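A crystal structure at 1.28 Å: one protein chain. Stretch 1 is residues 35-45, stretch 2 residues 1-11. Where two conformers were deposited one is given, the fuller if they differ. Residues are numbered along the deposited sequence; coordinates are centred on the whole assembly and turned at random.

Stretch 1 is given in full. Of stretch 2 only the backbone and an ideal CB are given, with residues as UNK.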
# COMPACT_ATOMS: atom_id res chain seq x y z
N ALA A 35 -7.82 -11.92 -6.39
CA ALA A 35 -9.26 -12.00 -6.18
C ALA A 35 -9.74 -11.15 -5.01
O ALA A 35 -10.94 -10.95 -4.85
CB ALA A 35 -9.68 -13.45 -5.97
N ALA A 36 -8.82 -10.67 -4.19
CA ALA A 36 -9.18 -9.95 -2.98
C ALA A 36 -9.78 -8.57 -3.26
O ALA A 36 -9.52 -7.95 -4.29
CB ALA A 36 -7.96 -9.80 -2.07
N THR A 37 -10.55 -8.09 -2.29
CA THR A 37 -11.05 -6.72 -2.30
C THR A 37 -10.64 -6.08 -0.98
O THR A 37 -11.44 -5.94 -0.06
CB THR A 37 -12.59 -6.68 -2.45
OG1 THR A 37 -12.98 -7.49 -3.56
CG2 THR A 37 -13.07 -5.24 -2.67
N PRO A 38 -9.36 -5.70 -0.88
CA PRO A 38 -8.86 -5.22 0.41
C PRO A 38 -9.43 -3.89 0.85
O PRO A 38 -9.85 -3.05 0.03
CB PRO A 38 -7.36 -5.05 0.15
CG PRO A 38 -7.26 -4.85 -1.33
CD PRO A 38 -8.31 -5.75 -1.90
N THR A 39 -9.43 -3.69 2.16
CA THR A 39 -9.65 -2.37 2.72
C THR A 39 -8.33 -1.85 3.27
O THR A 39 -7.47 -2.62 3.70
CB THR A 39 -10.67 -2.38 3.86
OG1 THR A 39 -10.17 -3.17 4.95
CG2 THR A 39 -12.01 -2.91 3.37
N GLN A 40 -8.19 -0.53 3.27
CA GLN A 40 -7.10 0.12 3.98
C GLN A 40 -7.70 1.10 4.97
O GLN A 40 -8.60 1.89 4.62
CB GLN A 40 -6.15 0.85 3.03
CG GLN A 40 -5.30 -0.10 2.19
CD GLN A 40 -4.22 0.62 1.40
OE1 GLN A 40 -3.73 1.67 1.81
NE2 GLN A 40 -3.83 0.05 0.26
N GLU A 41 -7.19 1.07 6.19
CA GLU A 41 -7.57 2.03 7.20
C GLU A 41 -6.34 2.78 7.62
O GLU A 41 -5.36 2.19 8.09
CB GLU A 41 -8.21 1.32 8.37
CG GLU A 41 -9.58 0.84 8.01
CD GLU A 41 -10.14 -0.09 9.04
OE1 GLU A 41 -9.66 -1.24 9.09
OE2 GLU A 41 -11.06 0.32 9.78
N ILE A 42 -6.38 4.09 7.41
CA ILE A 42 -5.22 4.94 7.59
C ILE A 42 -5.53 5.94 8.69
O ILE A 42 -6.56 6.61 8.67
CB ILE A 42 -4.89 5.67 6.26
CG1 ILE A 42 -4.59 4.63 5.16
CG2 ILE A 42 -3.76 6.68 6.44
CD1 ILE A 42 -4.29 5.23 3.80
N LYS A 43 -4.63 5.99 9.67
CA LYS A 43 -4.74 6.94 10.77
C LYS A 43 -3.52 7.83 10.77
O LYS A 43 -2.41 7.37 10.49
CB LYS A 43 -4.85 6.20 12.10
CG LYS A 43 -6.12 5.39 12.23
CD LYS A 43 -6.05 4.41 13.39
CE LYS A 43 -7.29 3.55 13.43
NZ LYS A 43 -8.45 4.30 13.98
N ILE A 44 -3.73 9.11 11.07
CA ILE A 44 -2.65 10.09 11.07
C ILE A 44 -2.77 10.96 12.30
O ILE A 44 -3.85 11.50 12.59
CB ILE A 44 -2.70 10.98 9.82
CG1 ILE A 44 -2.69 10.11 8.56
CG2 ILE A 44 -1.51 11.93 9.79
CD1 ILE A 44 -3.04 10.88 7.32
N ASP A 45 -1.68 11.08 13.04
CA ASP A 45 -1.61 11.99 14.18
C ASP A 45 -0.28 12.73 14.06
O ASP A 45 0.78 12.19 14.41
CB ASP A 45 -1.70 11.21 15.49
CG ASP A 45 -1.86 12.10 16.71
OD1 ASP A 45 -1.59 13.31 16.62
OD2 ASP A 45 -2.24 11.56 17.77
N UNK A 1 -1.02 15.36 2.23
CA UNK A 1 -1.41 13.96 2.23
C UNK A 1 -2.36 13.63 3.38
O UNK A 1 -2.75 12.47 3.55
CB UNK A 1 -0.17 13.07 2.31
N UNK A 2 -2.75 14.64 4.16
CA UNK A 2 -3.56 14.42 5.36
C UNK A 2 -4.92 13.79 5.10
O UNK A 2 -5.49 13.13 5.98
CB UNK A 2 -3.77 15.75 6.08
N UNK A 3 -5.47 13.99 3.90
CA UNK A 3 -6.76 13.42 3.56
C UNK A 3 -6.75 11.93 3.25
O UNK A 3 -7.78 11.33 2.96
CB UNK A 3 -7.33 14.17 2.36
N UNK A 4 -5.57 11.30 3.30
CA UNK A 4 -5.50 9.85 3.19
C UNK A 4 -6.12 9.16 4.40
O UNK A 4 -6.47 8.00 4.34
CB UNK A 4 -4.05 9.41 3.02
N UNK A 5 -6.27 9.90 5.50
CA UNK A 5 -6.90 9.34 6.69
C UNK A 5 -8.31 8.85 6.40
O UNK A 5 -9.07 9.50 5.67
CB UNK A 5 -6.93 10.38 7.81
N UNK A 6 -8.64 7.70 6.96
CA UNK A 6 -9.98 7.16 6.90
C UNK A 6 -9.96 5.72 6.41
O UNK A 6 -8.95 5.02 6.54
CB UNK A 6 -10.86 8.02 5.99
N UNK A 7 -11.08 5.28 5.86
CA UNK A 7 -11.21 3.91 5.39
C UNK A 7 -11.46 3.88 3.89
O UNK A 7 -12.18 4.74 3.35
CB UNK A 7 -12.34 3.19 6.13
N UNK A 8 -10.87 2.90 3.23
CA UNK A 8 -10.84 2.80 1.78
C UNK A 8 -11.11 1.36 1.38
O UNK A 8 -10.68 0.44 2.08
CB UNK A 8 -9.50 3.28 1.22
N UNK A 9 -11.77 1.14 0.25
CA UNK A 9 -11.97 -0.22 -0.26
C UNK A 9 -11.63 -0.28 -1.76
O UNK A 9 -11.91 0.66 -2.50
CB UNK A 9 -13.41 -0.68 -0.02
N UNK A 10 -10.99 -1.36 -2.19
CA UNK A 10 -10.51 -1.43 -3.57
C UNK A 10 -11.65 -1.34 -4.56
O UNK A 10 -12.64 -2.05 -4.42
CB UNK A 10 -9.73 -2.72 -3.80
N UNK A 11 -11.48 -0.49 -5.57
CA UNK A 11 -12.44 -0.37 -6.67
C UNK A 11 -11.92 -0.91 -8.01
O UNK A 11 -12.64 -1.60 -8.73
CB UNK A 11 -12.83 1.10 -6.84

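Strand 39-45 and strand 6-11 run antiparallel, their N-to-C directions 159° apart, so the four bridges set the sheet face of positions 6 to 9; the other positions are judged from their own CA-to-CB direction.

Position 1 has nothing of stretch 1 within 5.5 Å of its ideal CB; many residues would fit, and it is Ala1. At position 2, CB points sideways, 5.1 Å from Ile44 CD1, again permissive; it is Ala2, whose carbonyl O lies 3.6 Å from Ile44 CD1. Position 3 points away, leaving the choice open, polar residues included; it is Asp3.

Position 4 has its ideal CB 4.3 Å from Ile42 CD1 and 4.7 Å from Ile44 CD1. Two methyl groups and no polar partner favour an aliphatic or aromatic side chain. Leu4 (m, t) is found, its CB 4.3 Å from Ile42 CD1.

At position 5 the ideal CB is 4.0 Å from Ile44 CD1 and 3.9 Å from Ile42 O, so a small apolar residue suits, though others are not excluded. Ala5 places its methyl against Ile44 CD1.

Position 6 is decided by its backbone: at phi/psi 128/-156 a CB would be jammed against the carbonyl O of position 5. Gly6 pairs with Ile42 through two hydrogen bonds, Gly6 N to Ile42 O and Ile42 N to Gly6 O, both 2.9 Å.

Position 7 shares a sheet face with Thr39 and Glu41, its ideal CB 4.1 Å from Glu41 CG. A long side chain, particularly a basic one, would suit, as would a polar or beta-branched one. Lys7 is fully extended; its CG packs 3.8 Å from Glu41 CG, while its NZ remains 4.5 Å from Glu41 OE2, beyond a salt bridge.

Position 8 points to the face of Gln40 and Ile42, and its N donates to Gln40 O (2.8 Å). Ile42 CD1 offers an apolar surface for a large aliphatic or aromatic group. Trp8 sets CD1 4.1 Å from Ile42 CD1, and its NE1 donates to Leu4 O (2.9 Å, 171°), tying the strand to the preceding 3-10 segment.

Position 9 returns to the Thr39 face, with its ideal CB 4.3 Å from Thr39 CG2 and 5.3 Å from Thr37 CG2. Beta-branched or aliphatic residues suit these methyls; Ile9 lays CG1 3.9 Å from both Thr37 CG2 and Thr39 CG2.

Position 10 points toward stretch 1, its ideal CB 3.8 Å from Pro38 CD and 4.3 Å from Thr37 CG2, which favours an aliphatic side chain. Leu10 (t, p) packs there, while its N donates to Pro38 O (3.0 Å).

Position 11 points away, so a charged or polar residue is easily accommodated; it is Glu11.

Stretch 2 1-11: AADLAGKWILE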
# COMPACT_ATOMS: atom_id res chain seq x y z
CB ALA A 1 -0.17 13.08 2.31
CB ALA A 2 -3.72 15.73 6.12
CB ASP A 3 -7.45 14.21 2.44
CG ASP A 3 -6.59 14.36 1.19
OD1 ASP A 3 -7.20 14.57 0.12
OD2 ASP A 3 -5.33 14.29 1.25
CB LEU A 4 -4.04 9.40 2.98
CG LEU A 4 -3.50 9.61 1.57
CD1 LEU A 4 -1.99 9.47 1.56
CD2 LEU A 4 -4.16 8.64 0.56
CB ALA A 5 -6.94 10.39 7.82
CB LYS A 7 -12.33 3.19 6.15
CG LYS A 7 -12.51 1.74 5.75
CD LYS A 7 -13.47 1.03 6.68
CE LYS A 7 -13.54 -0.43 6.32
NZ LYS A 7 -14.46 -1.14 7.24
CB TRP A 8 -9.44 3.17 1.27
CG TRP A 8 -9.04 4.56 1.63
CD1 TRP A 8 -8.26 4.96 2.68
CD2 TRP A 8 -9.41 5.75 0.93
NE1 TRP A 8 -8.11 6.33 2.67
CE2 TRP A 8 -8.81 6.84 1.60
CE3 TRP A 8 -10.18 6.00 -0.21
CZ2 TRP A 8 -8.98 8.16 1.18
CZ3 TRP A 8 -10.34 7.30 -0.63
CH2 TRP A 8 -9.74 8.37 0.06
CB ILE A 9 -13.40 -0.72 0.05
CG1 ILE A 9 -13.51 -2.23 -0.19
CG2 ILE A 9 -14.45 0.09 -0.73
CD1 ILE A 9 -14.74 -2.85 0.48
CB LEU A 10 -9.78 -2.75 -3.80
CG LEU A 10 -9.13 -2.90 -5.18
CD1 LEU A 10 -7.92 -1.97 -5.30
CD2 LEU A 10 -8.75 -4.35 -5.46
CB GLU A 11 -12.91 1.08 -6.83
CG GLU A 11 -13.93 1.29 -7.93
CD GLU A 11 -14.41 2.72 -7.98
OE1 GLU A 11 -13.58 3.64 -8.19
OE2 GLU A 11 -15.62 2.94 -7.80
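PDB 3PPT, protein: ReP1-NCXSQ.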